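Side-chain contacts in peroxinectin A (Dictyostelium discoideum, PDB 6ERC), which uses hydrogen peroxide, with a heme cofactor, to oxidise phenolic donors, and as a secreted peroxidase also has iodide and thiocyanate peroxidase activity: residues 21-26 / 118-123; 140-145 / 292-297; 85-90 / 210-215. All coordinates share one frame; numbering follows the deposited sequence.

Interaction 1: 21-26 / 118-123; sequences SIFTPF and RTRATE. With BMA (beta-D-mannopyranose), chain H.
The guanidinium of Arg120 reaches the ring of Phe23 with one terminal nitrogen: NH1 of Arg120 lies 3.5 Å from CD1 of Phe23. The two side chains cross at about a right angle, and their planes are 30° apart. NH1 approaches the ring obliquely. With CG anti to the backbone N (chi1 180°), Arg120 runs extended as far as NE and spans the gap to the ring. Ile22 CG1 sits over the centre of one face of Phe23.

NH2, the other terminal nitrogen of Arg120, donates an almost straight hydrogen bond to O3 of the mannose, which lies near the guanidinium plane, at its edge. The modelled NH2 to O3 length of 2.5 Å is unusually short, so the exact distance is doubtful. This mannose is O-linked, its C1 joined to OG1 of Thr122, and its O2 makes a weak hydrogen bond to the carbonyl O of Ala121. Arg120 thus divides its terminal nitrogens between sugar and ring. Farther along, CG of Pro25 packs loosely against the methyl CG2 of Thr122, 4.2 Å away.

The two segments are not adjacent strands: strand 139-144 runs between 24-25 and 113-124. Phe23 and Thr24 both pair with Asn144 in a G1 beta bulge, backbone hydrogen bonds join Glu141 with Thr122 and Ile143 with Arg120, and Phe26 reaches across to helix 294-300.

Interaction 2: 140-145 / 292-297; sequences YEQINS and VSNEFT. With HEM (protoporphyrin IX containing Fe), chain F.
One amide nitrogen, ND2 of Asn294, is held by two acceptors from consecutive residues of strand 139-144. It donates to OE1 of Glu141 at 2.9 Å and to OE1 of Gln142 at 3.1 Å, both bonds being clearly bent. The carboxylate oxygen lies close to the amide plane of Asn294, whereas the Gln142 oxygen is tilted 23° from it; at Gln142 the donor arrives in the carbonyl plane, on a lone pair. The two amide planes stand nearly perpendicular. Asn294 OD1 is engaged by His390 ND1, so both ends of this buried amide are satisfied.

Glu141 OE1 also accepts from the backbone N of Gln142 at 2.7 Å. That donor comes on the anti side and Asn294 on the syn side, from opposite faces of the carboxylate plane. The bend of Glu141 at chi2 (49°) brings OE1 within reach of this N while it still faces Asn294. OE2 forms a salt bridge with Arg28, which would favour the charged carboxylate.

Asn144 merely touches Val292, with ND2 4.1 Å from CG2 of Val292; its amide is used by Leu85 N and Met83 O. Ser293 is the N-cap of helix 294-300, its OG accepting from Phe296 N, and Thr297 OG1 donates to heme propionate oxygen O2D at 2.8 Å. The contact thus joins strand 139-144, lying between 24-25 and 113-124, to the first turn of this helix, which helix 452-467 covers at Phe296.

Interaction 3: 85-90 / 210-215; sequences LSKPEP and GERRGN. With HEM (protoporphyrin IX containing Fe), chain F.
Lys87 and Leu85 meet two successive arginines, Arg212 and Arg213, of the loop 210-215. Just before them, Glu211 OE2 forms a salt bridge with NE of Arg213 that is long, 3.5 Å, and uncertain in geometry, because the carboxylate is not securely placed. Next in sequence, the Arg212 guanidinium presents one face to Lys87. The ammonium nitrogen NZ of Lys87 stands over the centre of that face, 3.9 Å from CZ of Arg212, and the two chains cross at about a right angle. This brings like charges together, but Arg212 NE has a salt bridge to Asp195, which would offset part of the repulsion.

Arg213 carries the main contact. With CG set between the backbone N and the carbonyl carbon (chi1 53°), the chain extends to NE and slides past Leu85 in the opposite direction. CD1 of Leu85 lies over the centre of one guanidinium face, 3.3 Å from CZ of Arg213, so a methyl group lids the flat cation. At the guanidinium edge is heme propionate oxygen O1D, which accepts from NH1 of Arg213 at 3.2 Å and, weakly, from NH2. Gly214 follows, its N bonded to Glu211 O, closing the turn.

From the first segment, Ser86 N also reaches O1D weakly, so this oxygen is bonded from both segments; O2D accepts from Ser86 OG at 2.9 Å and from Thr297. The propionate bonds and the Leu85 lid would limit rotation of the guanidinium, consistent with holding Arg213, the predicted transition-state stabiliser, beside His81, the predicted proton acceptor.

In the fold
Interactions 1 and 2 have centres about 7 Å apart and share one antiparallel sheet, ordered 24-25, 139-144, 113-124, 91-96; along the chain interaction 1 closes before interaction 2 opens. Interaction 3 lies about 13 Å from the centre of interaction 1 and 14 Å from that of interaction 2, and its segments alternate with those of both. Backbone bonds join it to them: Lys87 O to Arg120 N, Glu89 N to Arg118 O, and Leu85 O to Ser145 N. Interactions 2 and 3 meet at the same heme propionate, through Thr297, Ser86 and Arg213. The three contacts thus connect the sheet bearing the O-linked mannose with the loops and helix start that bind this propionate.

Interaction 1: 21-26 / 118-123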
# COMPACT_ATOMS: atom_id res chain seq x y z
N SER A 21 -9.73 -13.88 -5.37
CA SER A 21 -8.49 -14.63 -5.42
C SER A 21 -7.46 -13.90 -6.29
O SER A 21 -7.77 -12.95 -7.02
CB SER A 21 -8.73 -16.04 -5.95
OG SER A 21 -9.21 -16.02 -7.28
N ILE A 22 -6.21 -14.36 -6.20
CA ILE A 22 -5.11 -13.70 -6.87
C ILE A 22 -5.26 -13.83 -8.39
O ILE A 22 -5.85 -14.79 -8.90
CB ILE A 22 -3.77 -14.30 -6.39
CG1 ILE A 22 -2.59 -13.50 -6.95
CG2 ILE A 22 -3.66 -15.77 -6.79
CD1 ILE A 22 -1.29 -13.76 -6.22
N PHE A 23 -4.73 -12.84 -9.11
CA PHE A 23 -4.72 -12.84 -10.57
C PHE A 23 -6.13 -12.74 -11.15
O PHE A 23 -6.46 -13.41 -12.13
CB PHE A 23 -3.99 -14.07 -11.12
CG PHE A 23 -2.59 -14.22 -10.61
CD1 PHE A 23 -1.69 -13.17 -10.67
CD2 PHE A 23 -2.16 -15.42 -10.06
CE1 PHE A 23 -0.40 -13.31 -10.20
CE2 PHE A 23 -0.87 -15.57 -9.58
CZ PHE A 23 0.01 -14.51 -9.65
N THR A 24 -6.97 -11.91 -10.54
CA THR A 24 -8.32 -11.70 -11.05
C THR A 24 -8.56 -10.22 -11.35
O THR A 24 -7.96 -9.35 -10.70
CB THR A 24 -9.38 -12.17 -10.04
OG1 THR A 24 -9.22 -11.47 -8.80
CG2 THR A 24 -9.26 -13.67 -9.80
N PRO A 25 -9.40 -9.91 -12.34
CA PRO A 25 -9.61 -8.50 -12.71
C PRO A 25 -10.06 -7.67 -11.52
O PRO A 25 -10.74 -8.15 -10.60
CB PRO A 25 -10.71 -8.56 -13.78
CG PRO A 25 -10.83 -9.99 -14.22
CD PRO A 25 -9.97 -10.85 -13.32
N PHE A 26 -9.64 -6.40 -11.53
CA PHE A 26 -10.11 -5.45 -10.53
C PHE A 26 -11.59 -5.15 -10.73
O PHE A 26 -12.19 -5.45 -11.77
CB PHE A 26 -9.32 -4.14 -10.60
CG PHE A 26 -7.95 -4.22 -9.99
CD1 PHE A 26 -7.78 -4.17 -8.62
CD2 PHE A 26 -6.82 -4.29 -10.80
CE1 PHE A 26 -6.51 -4.23 -8.06
CE2 PHE A 26 -5.55 -4.34 -10.25
CZ PHE A 26 -5.40 -4.31 -8.88
N ARG A 118 3.02 -0.91 -18.68
CA ARG A 118 1.60 -0.88 -18.37
C ARG A 118 1.19 -2.11 -17.58
O ARG A 118 1.78 -3.19 -17.69
CB ARG A 118 0.78 -0.77 -19.66
CG ARG A 118 1.06 0.50 -20.45
CD ARG A 118 0.06 0.71 -21.58
NE ARG A 118 -1.28 1.00 -21.08
CZ ARG A 118 -2.31 1.35 -21.85
NH1 ARG A 118 -2.16 1.47 -23.16
NH2 ARG A 118 -3.49 1.59 -21.31
N THR A 119 0.16 -1.93 -16.75
CA THR A 119 -0.30 -3.00 -15.88
C THR A 119 -0.86 -4.17 -16.67
O THR A 119 -1.51 -3.98 -17.71
CB THR A 119 -1.37 -2.46 -14.92
OG1 THR A 119 -0.85 -1.31 -14.25
CG2 THR A 119 -1.75 -3.52 -13.89
N ARG A 120 -0.61 -5.38 -16.17
CA ARG A 120 -1.19 -6.56 -16.78
C ARG A 120 -2.70 -6.42 -16.88
O ARG A 120 -3.37 -6.02 -15.92
CB ARG A 120 -0.83 -7.81 -15.96
CG ARG A 120 -1.39 -9.13 -16.50
CD ARG A 120 -1.12 -10.25 -15.52
NE ARG A 120 -1.93 -11.44 -15.79
CZ ARG A 120 -1.87 -12.56 -15.07
NH1 ARG A 120 -1.05 -12.64 -14.02
NH2 ARG A 120 -2.64 -13.59 -15.38
N ALA A 121 -3.21 -6.77 -18.05
CA ALA A 121 -4.63 -6.69 -18.32
C ALA A 121 -5.07 -7.95 -19.04
O ALA A 121 -4.26 -8.70 -19.59
CB ALA A 121 -5.00 -5.44 -19.15
N THR A 122 -6.38 -8.18 -19.02
CA THR A 122 -6.99 -9.34 -19.64
C THR A 122 -8.31 -8.92 -20.26
O THR A 122 -8.97 -7.98 -19.80
CB THR A 122 -7.21 -10.47 -18.61
OG1 THR A 122 -7.38 -11.71 -19.30
CG2 THR A 122 -8.46 -10.20 -17.73
N GLU A 123 -8.69 -9.64 -21.31
CA GLU A 123 -9.96 -9.37 -21.98
C GLU A 123 -11.12 -9.73 -21.05
O GLU A 123 -11.08 -10.73 -20.34
CB GLU A 123 -10.04 -10.15 -23.30
CG GLU A 123 -11.23 -9.78 -24.16
CD GLU A 123 -11.16 -10.42 -25.53
OE1 GLU A 123 -10.04 -10.76 -25.98
OE2 GLU A 123 -12.22 -10.60 -26.16
C1 BMA H . -6.19 -12.65 -19.73
C2 BMA H . -4.71 -13.14 -19.58
C3 BMA H . -4.61 -14.14 -18.40
C4 BMA H . -5.86 -15.06 -18.34
C5 BMA H . -6.58 -15.03 -19.71
C6 BMA H . -7.74 -16.00 -19.82
O2 BMA H . -3.84 -12.06 -19.28
O3 BMA H . -4.43 -13.46 -17.18
O4 BMA H . -5.48 -16.40 -18.07
O5 BMA H . -7.11 -13.71 -19.89
O6 BMA H . -7.67 -16.68 -21.09

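Interaction 2: 140-145 / 292-297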
# COMPACT_ATOMS: atom_id res chain seq x y z
N TYR A 140 -11.22 -4.57 -21.80
CA TYR A 140 -10.12 -5.04 -20.95
C TYR A 140 -10.28 -4.54 -19.53
O TYR A 140 -10.87 -3.48 -19.27
CB TYR A 140 -8.75 -4.59 -21.46
CG TYR A 140 -8.45 -5.08 -22.85
CD1 TYR A 140 -8.64 -4.26 -23.93
CD2 TYR A 140 -8.01 -6.38 -23.08
CE1 TYR A 140 -8.39 -4.69 -25.21
CE2 TYR A 140 -7.76 -6.83 -24.36
CZ TYR A 140 -7.95 -5.98 -25.42
OH TYR A 140 -7.69 -6.43 -26.70
N GLU A 141 -9.71 -5.31 -18.62
CA GLU A 141 -9.67 -4.95 -17.21
C GLU A 141 -8.31 -5.30 -16.63
O GLU A 141 -7.69 -6.30 -17.02
CB GLU A 141 -10.78 -5.67 -16.43
CG GLU A 141 -10.92 -5.24 -14.97
CD GLU A 141 -10.95 -3.73 -14.79
OE1 GLU A 141 -9.87 -3.13 -14.61
OE2 GLU A 141 -12.05 -3.14 -14.83
N GLN A 142 -7.82 -4.44 -15.74
CA GLN A 142 -6.53 -4.68 -15.13
C GLN A 142 -6.60 -5.83 -14.12
O GLN A 142 -7.65 -6.12 -13.54
CB GLN A 142 -5.99 -3.42 -14.44
CG GLN A 142 -5.32 -2.41 -15.38
CD GLN A 142 -6.32 -1.65 -16.24
OE1 GLN A 142 -7.39 -1.26 -15.78
NE2 GLN A 142 -5.96 -1.43 -17.50
N ILE A 143 -5.46 -6.50 -13.95
CA ILE A 143 -5.37 -7.73 -13.16
C ILE A 143 -4.70 -7.43 -11.83
O ILE A 143 -3.62 -6.84 -11.78
CB ILE A 143 -4.61 -8.84 -13.92
CG1 ILE A 143 -5.49 -9.45 -15.05
CG2 ILE A 143 -4.14 -9.93 -12.94
CD1 ILE A 143 -6.33 -10.67 -14.63
N ASN A 144 -5.35 -7.85 -10.74
CA ASN A 144 -4.77 -7.77 -9.41
C ASN A 144 -3.89 -8.99 -9.18
O ASN A 144 -4.40 -10.11 -9.02
CB ASN A 144 -5.86 -7.68 -8.33
CG ASN A 144 -5.28 -7.40 -6.95
OD1 ASN A 144 -4.07 -7.25 -6.79
ND2 ASN A 144 -6.15 -7.33 -5.96
N SER A 145 -2.58 -8.79 -9.16
CA SER A 145 -1.64 -9.88 -8.93
C SER A 145 -1.42 -10.15 -7.44
O SER A 145 -0.30 -10.40 -7.00
CB SER A 145 -0.31 -9.56 -9.62
OG SER A 145 -0.46 -9.59 -11.03
N VAL A 292 -10.71 -5.92 -4.84
CA VAL A 292 -10.32 -4.52 -4.78
C VAL A 292 -10.84 -3.78 -6.00
O VAL A 292 -10.89 -4.33 -7.11
CB VAL A 292 -8.79 -4.39 -4.67
CG1 VAL A 292 -8.35 -2.92 -4.73
CG2 VAL A 292 -8.29 -5.04 -3.39
N SER A 293 -11.24 -2.52 -5.81
CA SER A 293 -11.69 -1.69 -6.91
C SER A 293 -10.50 -1.00 -7.56
O SER A 293 -9.51 -0.66 -6.91
CB SER A 293 -12.69 -0.64 -6.42
OG SER A 293 -12.04 0.34 -5.63
N ASN A 294 -10.62 -0.79 -8.87
CA ASN A 294 -9.54 -0.16 -9.62
C ASN A 294 -9.26 1.25 -9.12
O ASN A 294 -8.11 1.69 -9.10
CB ASN A 294 -9.88 -0.14 -11.11
CG ASN A 294 -8.65 -0.17 -11.99
OD1 ASN A 294 -7.74 0.65 -11.83
ND2 ASN A 294 -8.61 -1.12 -12.91
N GLU A 295 -10.30 1.97 -8.71
CA GLU A 295 -10.12 3.34 -8.24
C GLU A 295 -9.47 3.37 -6.86
O GLU A 295 -8.74 4.32 -6.54
CB GLU A 295 -11.46 4.08 -8.21
CG GLU A 295 -12.16 4.18 -9.56
CD GLU A 295 -12.88 2.90 -9.94
OE1 GLU A 295 -12.69 1.87 -9.26
OE2 GLU A 295 -13.65 2.92 -10.93
N PHE A 296 -9.73 2.36 -6.03
CA PHE A 296 -9.16 2.32 -4.69
C PHE A 296 -7.64 2.26 -4.74
O PHE A 296 -6.95 3.13 -4.19
CB PHE A 296 -9.72 1.12 -3.92
CG PHE A 296 -9.08 0.90 -2.57
CD1 PHE A 296 -9.53 1.59 -1.45
CD2 PHE A 296 -8.05 -0.01 -2.42
CE1 PHE A 296 -8.95 1.39 -0.21
CE2 PHE A 296 -7.46 -0.22 -1.17
CZ PHE A 296 -7.91 0.48 -0.07
N THR A 297 -7.10 1.24 -5.40
CA THR A 297 -5.66 1.06 -5.42
C THR A 297 -4.96 2.04 -6.36
O THR A 297 -3.85 2.48 -6.06
CB THR A 297 -5.32 -0.38 -5.80
OG1 THR A 297 -3.91 -0.61 -5.63
CG2 THR A 297 -5.70 -0.69 -7.24
CHA HEM F . 2.12 1.78 -5.28
CHB HEM F . 6.39 3.21 -3.53
CHC HEM F . 4.22 4.57 0.61
CHD HEM F . -0.08 3.35 -1.25
C1A HEM F . 3.45 2.11 -5.18
C2A HEM F . 4.41 2.03 -6.25
C3A HEM F . 5.60 2.42 -5.77
C4A HEM F . 5.41 2.77 -4.38
CMA HEM F . 6.93 2.50 -6.54
CAA HEM F . 4.09 1.57 -7.68
CBA HEM F . 4.24 2.79 -8.58
CGA HEM F . 3.43 2.61 -9.83
O1A HEM F . 2.18 2.52 -9.74
O2A HEM F . 4.04 2.57 -10.93
C1B HEM F . 6.17 3.68 -2.25
C2B HEM F . 7.19 4.15 -1.36
C3B HEM F . 6.60 4.52 -0.21
C4B HEM F . 5.18 4.30 -0.35
CMB HEM F . 8.69 4.17 -1.74
CAB HEM F . 7.23 5.10 1.08
CBB HEM F . 8.53 5.39 1.20
C1C HEM F . 2.86 4.37 0.47
C2C HEM F . 1.84 4.66 1.47
C3C HEM F . 0.64 4.32 0.94
C4C HEM F . 0.89 3.81 -0.39
CMC HEM F . 2.19 5.27 2.84
CAC HEM F . -0.80 4.39 1.50
CBC HEM F . -1.16 4.82 2.71
C1D HEM F . 0.14 2.78 -2.48
C2D HEM F . -0.85 2.16 -3.32
C3D HEM F . -0.24 1.74 -4.43
C4D HEM F . 1.16 2.06 -4.33
CMD HEM F . -2.35 2.06 -2.98
CAD HEM F . -0.86 1.00 -5.63
CBD HEM F . -0.98 -0.45 -5.19
CGD HEM F . -0.77 -1.40 -6.35
O1D HEM F . 0.40 -1.72 -6.65
O2D HEM F . -1.77 -1.84 -6.97
NA HEM F . 4.09 2.56 -4.05
NB HEM F . 4.95 3.79 -1.61
NC HEM F . 2.24 3.85 -0.64
ND HEM F . 1.36 2.70 -3.12
FE HEM F . 3.14 3.19 -2.36

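Interaction 3: 85-90 / 210-215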
# COMPACT_ATOMS: atom_id res chain seq x y z
N LEU A 85 -1.82 -5.57 -6.00
CA LEU A 85 -0.57 -5.38 -6.73
C LEU A 85 -0.90 -5.23 -8.21
O LEU A 85 -1.49 -6.13 -8.81
CB LEU A 85 0.39 -6.55 -6.53
CG LEU A 85 1.69 -6.44 -7.33
CD1 LEU A 85 2.57 -5.34 -6.77
CD2 LEU A 85 2.44 -7.77 -7.35
N SER A 86 -0.51 -4.09 -8.79
CA SER A 86 -0.70 -3.85 -10.22
C SER A 86 0.58 -4.26 -10.94
O SER A 86 1.40 -3.43 -11.34
CB SER A 86 -1.06 -2.39 -10.47
OG SER A 86 -2.28 -2.06 -9.83
N LYS A 87 0.74 -5.56 -11.12
CA LYS A 87 1.97 -6.10 -11.69
C LYS A 87 2.03 -5.76 -13.18
O LYS A 87 1.11 -6.12 -13.92
CB LYS A 87 2.03 -7.61 -11.49
CG LYS A 87 3.41 -8.21 -11.77
CD LYS A 87 3.45 -9.69 -11.41
CE LYS A 87 4.79 -10.33 -11.78
NZ LYS A 87 5.92 -9.75 -11.00
N PRO A 88 3.08 -5.08 -13.66
CA PRO A 88 3.14 -4.74 -15.08
C PRO A 88 3.53 -5.91 -15.97
O PRO A 88 4.19 -6.86 -15.55
CB PRO A 88 4.22 -3.65 -15.14
CG PRO A 88 4.44 -3.22 -13.74
CD PRO A 88 4.13 -4.40 -12.89
N GLU A 89 3.09 -5.83 -17.22
CA GLU A 89 3.60 -6.66 -18.31
C GLU A 89 4.71 -5.92 -19.03
O GLU A 89 4.90 -4.72 -18.85
CB GLU A 89 2.48 -6.99 -19.29
CG GLU A 89 1.57 -8.11 -18.88
CD GLU A 89 0.45 -8.32 -19.88
OE1 GLU A 89 -0.28 -7.35 -20.17
OE2 GLU A 89 0.32 -9.45 -20.40
N PRO A 90 5.47 -6.61 -19.89
CA PRO A 90 6.43 -5.89 -20.74
C PRO A 90 5.73 -5.11 -21.85
O PRO A 90 6.01 -5.30 -23.03
CB PRO A 90 7.32 -7.02 -21.31
CG PRO A 90 7.00 -8.24 -20.50
CD PRO A 90 5.59 -8.07 -20.03
N GLY A 210 7.02 -12.61 2.75
CA GLY A 210 5.91 -13.07 1.94
C GLY A 210 5.46 -12.11 0.85
O GLY A 210 4.60 -12.49 0.04
N GLU A 211 6.01 -10.90 0.79
CA GLU A 211 5.60 -9.90 -0.18
C GLU A 211 6.82 -9.39 -0.93
O GLU A 211 7.79 -8.94 -0.31
CB GLU A 211 4.86 -8.75 0.52
CG GLU A 211 3.62 -8.27 -0.23
CD GLU A 211 3.95 -7.25 -1.30
OE1 GLU A 211 4.86 -6.44 -1.06
OE2 GLU A 211 3.31 -7.27 -2.37
N ARG A 212 6.76 -9.44 -2.27
CA ARG A 212 7.92 -9.13 -3.10
C ARG A 212 8.57 -7.80 -2.71
O ARG A 212 9.79 -7.72 -2.54
CB ARG A 212 7.51 -9.08 -4.58
CG ARG A 212 6.98 -10.39 -5.14
CD ARG A 212 6.58 -10.23 -6.61
NE ARG A 212 7.74 -10.02 -7.48
CZ ARG A 212 8.35 -10.96 -8.20
NH1 ARG A 212 7.92 -12.22 -8.18
NH2 ARG A 212 9.39 -10.65 -8.96
N ARG A 213 7.76 -6.75 -2.58
CA ARG A 213 8.27 -5.41 -2.30
C ARG A 213 8.33 -5.13 -0.80
O ARG A 213 8.04 -4.01 -0.35
CB ARG A 213 7.42 -4.37 -3.02
CG ARG A 213 5.92 -4.49 -2.77
CD ARG A 213 5.09 -3.60 -3.66
NE ARG A 213 3.68 -3.99 -3.63
CZ ARG A 213 2.68 -3.30 -4.16
NH1 ARG A 213 2.91 -2.14 -4.78
NH2 ARG A 213 1.44 -3.76 -4.06
N GLY A 214 8.71 -6.13 -0.00
CA GLY A 214 8.83 -5.91 1.43
C GLY A 214 10.07 -5.11 1.80
O GLY A 214 10.08 -4.44 2.84
N ASN A 215 11.11 -5.17 0.98
CA ASN A 215 12.33 -4.42 1.23
C ASN A 215 12.23 -2.96 0.81
O ASN A 215 13.22 -2.24 0.95
CB ASN A 215 13.51 -5.07 0.50
CG ASN A 215 13.81 -6.46 1.00
OD1 ASN A 215 14.64 -6.65 1.90
ND2 ASN A 215 13.15 -7.46 0.42
CHA HEM F . 2.12 1.78 -5.28
CHB HEM F . 6.39 3.21 -3.53
CHC HEM F . 4.22 4.57 0.61
CHD HEM F . -0.08 3.35 -1.25
C1A HEM F . 3.45 2.11 -5.18
C2A HEM F . 4.41 2.03 -6.25
C3A HEM F . 5.60 2.42 -5.77
C4A HEM F . 5.41 2.77 -4.38
CMA HEM F . 6.93 2.50 -6.54
CAA HEM F . 4.09 1.57 -7.68
CBA HEM F . 4.24 2.79 -8.58
CGA HEM F . 3.43 2.61 -9.83
O1A HEM F . 2.18 2.52 -9.74
O2A HEM F . 4.04 2.57 -10.93
C1B HEM F . 6.17 3.68 -2.25
C2B HEM F . 7.19 4.15 -1.36
C3B HEM F . 6.60 4.52 -0.21
C4B HEM F . 5.18 4.30 -0.35
CMB HEM F . 8.69 4.17 -1.74
CAB HEM F . 7.23 5.10 1.08
CBB HEM F . 8.53 5.39 1.20
C1C HEM F . 2.86 4.37 0.47
C2C HEM F . 1.84 4.66 1.47
C3C HEM F . 0.64 4.32 0.94
C4C HEM F . 0.89 3.81 -0.39
CMC HEM F . 2.19 5.27 2.84
CAC HEM F . -0.80 4.39 1.50
CBC HEM F . -1.16 4.82 2.71
C1D HEM F . 0.14 2.78 -2.48
C2D HEM F . -0.85 2.16 -3.32
C3D HEM F . -0.24 1.74 -4.43
C4D HEM F . 1.16 2.06 -4.33
CMD HEM F . -2.35 2.06 -2.98
CAD HEM F . -0.86 1.00 -5.63
CBD HEM F . -0.98 -0.45 -5.19
CGD HEM F . -0.77 -1.40 -6.35
O1D HEM F . 0.40 -1.72 -6.65
O2D HEM F . -1.77 -1.84 -6.97
NA HEM F . 4.09 2.56 -4.05
NB HEM F . 4.95 3.79 -1.61
NC HEM F . 2.24 3.85 -0.64
ND HEM F . 1.36 2.70 -3.12
FE HEM F . 3.14 3.19 -2.36